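Local structure of Lmo0794 protein (Listeria monocytogenes, 3EW7) at residues A[3-8]-A[15-20]; A[62-67]-A[196-201]. The protein is of unknown function but has a Rossmann fold that probably binds NAD or NADP, and may act as an oxidoreductase related to the short-chain dehydrogenases. The protein carries 3 engineered substitutions. All coordinates share one frame; numbering follows the deposited sequence.

Contact 1: A[3-8]-A[15-20]; sequences IGIIGA and RILEEA
The backbones of 3-8 and 15-20 come nearest at A8 and L17, whose CA atoms are 6.4 Å apart where strand 2-6 has just ended in a turn and helix 11-22 lies over the sheet. L17 carries most of the helix's share of the contact. With CG anti to its backbone N (chi1 176°), the side chain sends CD1 to within 3.9 Å of A8 CB, while its root receives the end of I5. The tip of that isoleucine, CD1, sits 3.9 Å from L17 CA and touches L17 CB as well, the two side chains crossing at about a right angle. I5 has CG1 anti to its carbonyl carbon (chi1 -59°), which carries the CD1 arm out to the helix. Alongside, I5 CG1 meets I16 CG2 at 4.3 Å, so one branched residue of the strand lies against two successive helical ones. A8 suits its place because a single methyl fills the short gap to L17.

The turn from I5 to A8 is of type II, and G7 takes its third position at positive phi (90°). Glycine suits this backbone shape, in which a CB would press on the carbonyl O of I6. G7 also begins the glycine-rich GxxGxxG sequence of NAD(P)-binding Rossmann folds, the turn that normally lets a dinucleotide's phosphates approach the start of this helix. Strand 26-31 completes the beta-alpha-beta unit, its V27 touching I5, L17 and A20.

All the groups that meet between the segments are hydrocarbon, and all are buried. The helix is therefore held to the strand by shape and the hydrophobic effect, while polar R15 and E18 leave the helix in the direction away from the strand.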
# COMPACT_ATOMS: atom_id res chain seq x y z
N ILE A 3 -2.38 11.04 2.90
CA ILE A 3 -2.01 9.66 2.60
C ILE A 3 -3.05 8.64 3.04
O ILE A 3 -3.37 8.53 4.23
CB ILE A 3 -0.67 9.32 3.27
CG1 ILE A 3 0.42 10.26 2.75
CG2 ILE A 3 -0.30 7.88 2.98
CD1 ILE A 3 1.77 10.14 3.45
N GLY A 4 -3.57 7.88 2.09
CA GLY A 4 -4.56 6.85 2.39
C GLY A 4 -3.92 5.48 2.40
O GLY A 4 -3.19 5.12 1.48
N ILE A 5 -4.18 4.69 3.45
CA ILE A 5 -3.59 3.37 3.54
C ILE A 5 -4.57 2.20 3.50
O ILE A 5 -5.37 2.00 4.41
CB ILE A 5 -2.73 3.22 4.82
CG1 ILE A 5 -1.61 4.27 4.84
CG2 ILE A 5 -2.11 1.83 4.88
CD1 ILE A 5 -1.80 5.36 5.88
N ILE A 6 -4.48 1.42 2.43
CA ILE A 6 -5.31 0.24 2.26
C ILE A 6 -4.60 -0.89 3.00
O ILE A 6 -3.43 -1.18 2.73
CB ILE A 6 -5.45 -0.14 0.78
CG1 ILE A 6 -6.17 0.99 0.03
CG2 ILE A 6 -6.21 -1.45 0.64
CD1 ILE A 6 -6.05 0.90 -1.48
N GLY A 7 -5.32 -1.53 3.92
CA GLY A 7 -4.75 -2.61 4.70
C GLY A 7 -4.09 -2.08 5.95
O GLY A 7 -3.13 -2.67 6.47
N ALA A 8 -4.62 -0.96 6.46
CA ALA A 8 -4.08 -0.30 7.64
C ALA A 8 -4.21 -1.07 8.94
O ALA A 8 -4.01 -0.51 10.01
CB ALA A 8 -4.72 1.07 7.78
N ARG A 15 2.18 -0.25 10.48
CA ARG A 15 3.29 0.63 10.80
C ARG A 15 3.32 1.75 9.79
O ARG A 15 3.45 2.92 10.16
CB ARG A 15 4.63 -0.10 10.74
CG ARG A 15 4.56 -1.61 10.88
CD ARG A 15 4.60 -2.10 12.32
NE ARG A 15 4.82 -1.02 13.29
CZ ARG A 15 3.89 -0.56 14.12
NH1 ARG A 15 2.66 -1.09 14.12
NH2 ARG A 15 4.19 0.42 14.96
N ILE A 16 3.22 1.40 8.51
CA ILE A 16 3.24 2.41 7.48
C ILE A 16 2.34 3.55 7.92
O ILE A 16 2.66 4.72 7.75
CB ILE A 16 2.76 1.84 6.14
CG1 ILE A 16 3.82 0.86 5.61
CG2 ILE A 16 2.51 2.97 5.15
CD1 ILE A 16 3.56 0.36 4.21
N LEU A 17 1.22 3.20 8.53
CA LEU A 17 0.30 4.22 9.00
C LEU A 17 0.89 4.99 10.16
O LEU A 17 0.88 6.22 10.14
CB LEU A 17 -1.04 3.59 9.41
CG LEU A 17 -2.05 4.58 10.00
CD1 LEU A 17 -3.47 4.25 9.57
CD2 LEU A 17 -1.91 4.57 11.53
N GLU A 18 1.40 4.28 11.17
CA GLU A 18 2.00 4.95 12.32
C GLU A 18 3.08 5.93 11.87
O GLU A 18 3.01 7.12 12.17
CB GLU A 18 2.62 3.94 13.30
CG GLU A 18 1.62 3.28 14.25
CD GLU A 18 0.73 4.30 14.97
OE1 GLU A 18 1.27 5.27 15.56
OE2 GLU A 18 -0.52 4.13 14.93
N GLU A 19 4.08 5.40 11.17
CA GLU A 19 5.20 6.18 10.63
C GLU A 19 4.69 7.41 9.89
O GLU A 19 5.24 8.50 10.02
CB GLU A 19 6.02 5.30 9.67
CG GLU A 19 7.27 5.95 9.11
CD GLU A 19 8.27 6.30 10.19
OE1 GLU A 19 8.38 5.52 11.16
OE2 GLU A 19 8.96 7.34 10.07
N ALA A 20 3.64 7.23 9.10
CA ALA A 20 3.07 8.34 8.36
C ALA A 20 2.51 9.40 9.31
O ALA A 20 2.87 10.58 9.23
CB ALA A 20 2.00 7.83 7.43

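Contact 2: A[62-67]-A[196-201]; sequences QNVVVD and DEIERP
I198 projects from the last turn of helix 187-199 onto strand 64-67, where it meets V64 with both of its branches and V66 with the end of the longer one. Its closest backbone neighbour is V64, the CA atoms being 7.6 Å apart, a spacing that the side chains bridge. The long arm is fully extended (chi2 180°) and brings I198 CD1 to 4.0 Å from V66 CG2 and 4.1 Å from V64 CG1. The shorter branch, I198 CG2, rests 4.1 Å from V64 CG2, so both methyls of that valine are engaged. I198 crosses V66 at about a right angle and V64 at a slant. Valine suits these alternate strand positions, since its two branches make a compact apolar surface close to the backbone; isoleucine adds the length needed to span from helix to sheet. I3 of the adjacent strand also touches I198. V65, between the two valines, points to the other face of the sheet, where it touches I6 and L98.

Around the far side of the helix end the character changes. There the exposed guanidinium of R200 bridges two carboxylates: R200 NH2 lies 2.7 Å from E199 OE1, whereas R200 NH1 reaches D196 OD1 in a weaker bond of 3.3 Å. The CG of D196 lies in the guanidinium plane at its edge, and E199 CB covers one face near the rim. R23 NH2 pairs with both acids as well, so two arginines probably balance the two acids between them. This salt-bridge network is a feature of this particular helix end.

An apolar helix residue set against alternate valines of a central parallel strand is the usual layering of helix on sheet in the Rossmann fold.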
# COMPACT_ATOMS: atom_id res chain seq x y z
N GLN A 62 -6.77 11.69 -1.85
CA GLN A 62 -5.41 11.51 -1.36
C GLN A 62 -4.30 11.87 -2.32
O GLN A 62 -4.45 11.79 -3.53
CB GLN A 62 -5.24 10.04 -0.97
CG GLN A 62 -6.42 9.47 -0.23
CD GLN A 62 -6.59 10.08 1.14
OE1 GLN A 62 -7.59 9.83 1.81
NE2 GLN A 62 -5.62 10.87 1.58
N ASN A 63 -3.15 12.26 -1.76
CA ASN A 63 -1.98 12.61 -2.55
C ASN A 63 -1.24 11.31 -2.85
O ASN A 63 -0.55 11.18 -3.87
CB ASN A 63 -1.06 13.57 -1.78
CG ASN A 63 -1.70 14.94 -1.55
OD1 ASN A 63 -1.98 15.34 -0.41
ND2 ASN A 63 -1.96 15.65 -2.65
N VAL A 64 -1.39 10.34 -1.95
CA VAL A 64 -0.77 9.03 -2.08
C VAL A 64 -1.66 7.95 -1.52
O VAL A 64 -2.26 8.10 -0.47
CB VAL A 64 0.57 8.95 -1.32
CG1 VAL A 64 1.04 7.49 -1.26
CG2 VAL A 64 1.62 9.79 -2.03
N VAL A 65 -1.74 6.84 -2.24
CA VAL A 65 -2.52 5.70 -1.77
C VAL A 65 -1.57 4.51 -1.64
O VAL A 65 -1.03 4.00 -2.63
CB VAL A 65 -3.66 5.34 -2.76
CG1 VAL A 65 -4.41 4.12 -2.28
CG2 VAL A 65 -4.61 6.51 -2.90
N VAL A 66 -1.34 4.08 -0.40
CA VAL A 66 -0.48 2.93 -0.13
C VAL A 66 -1.30 1.66 -0.19
O VAL A 66 -2.21 1.47 0.60
CB VAL A 66 0.17 3.01 1.26
CG1 VAL A 66 0.88 1.69 1.56
CG2 VAL A 66 1.17 4.14 1.30
N ASP A 67 -0.98 0.80 -1.15
CA ASP A 67 -1.69 -0.46 -1.27
C ASP A 67 -0.97 -1.52 -0.44
O ASP A 67 -0.01 -2.14 -0.90
CB ASP A 67 -1.78 -0.91 -2.74
CG ASP A 67 -2.57 -2.21 -2.91
OD1 ASP A 67 -3.15 -2.69 -1.91
OD2 ASP A 67 -2.61 -2.75 -4.04
N ASP A 196 9.91 7.33 3.21
CA ASP A 196 10.99 8.13 2.64
C ASP A 196 10.68 8.34 1.16
O ASP A 196 10.73 9.47 0.66
CB ASP A 196 12.34 7.41 2.77
CG ASP A 196 12.98 7.61 4.13
OD1 ASP A 196 12.66 8.63 4.78
OD2 ASP A 196 13.82 6.76 4.54
N GLU A 197 10.35 7.24 0.49
CA GLU A 197 10.03 7.22 -0.91
C GLU A 197 8.79 8.13 -1.21
O GLU A 197 8.70 8.69 -2.31
CB GLU A 197 9.75 5.78 -1.38
CG GLU A 197 9.43 5.67 -2.85
CD GLU A 197 10.47 6.38 -3.70
OE1 GLU A 197 11.64 6.50 -3.26
OE2 GLU A 197 10.11 6.80 -4.82
N ILE A 198 7.89 8.30 -0.24
CA ILE A 198 6.69 9.12 -0.39
C ILE A 198 7.03 10.62 -0.31
O ILE A 198 6.49 11.46 -1.08
CB ILE A 198 5.69 8.77 0.70
CG1 ILE A 198 5.05 7.42 0.43
CG2 ILE A 198 4.64 9.84 0.81
CD1 ILE A 198 4.03 6.97 1.45
N GLU A 199 7.93 10.96 0.61
CA GLU A 199 8.37 12.35 0.82
C GLU A 199 9.46 12.80 -0.19
O GLU A 199 9.52 13.97 -0.63
CB GLU A 199 8.89 12.44 2.27
CG GLU A 199 7.87 12.12 3.40
CD GLU A 199 8.41 12.38 4.82
OE1 GLU A 199 9.57 12.05 5.13
OE2 GLU A 199 7.65 12.88 5.67
N ARG A 200 10.31 11.86 -0.58
CA ARG A 200 11.37 12.15 -1.52
C ARG A 200 11.47 11.08 -2.59
O ARG A 200 12.40 10.27 -2.61
CB ARG A 200 12.69 12.32 -0.78
CG ARG A 200 12.80 13.60 0.05
CD ARG A 200 13.79 13.46 1.21
NE ARG A 200 13.10 13.60 2.50
CZ ARG A 200 12.71 12.60 3.28
NH1 ARG A 200 12.96 11.34 2.92
NH2 ARG A 200 12.08 12.85 4.41
N PRO A 201 10.50 11.11 -3.55
CA PRO A 201 10.42 10.16 -4.67
C PRO A 201 11.73 9.91 -5.40
O PRO A 201 12.43 10.83 -5.81
CB PRO A 201 9.40 10.82 -5.59
CG PRO A 201 8.52 11.54 -4.64
CD PRO A 201 9.50 12.18 -3.71

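Contacts 1 and 2 have centres about 10 Å apart and come in series along the chain, contact 1 closing before contact 2 opens. They share one parallel sheet, in which strands 2-6 and 64-67 are neighbours: the backbone of G4 probably bonds both ways, G4 O to V66 N at 2.8 Å and G4 N to V64 O at 2.9 Å. Helices 11-22 and 187-199 lie side by side on the same face, A20 touching L195. Separately, I16 of helix 11-22 reaches V66, the valine on which I198 also packs. Contact 1 is local, made within the first beta-alpha-beta unit, whereas contact 2 packs a late helix on the central strand, next to that N-terminal unit.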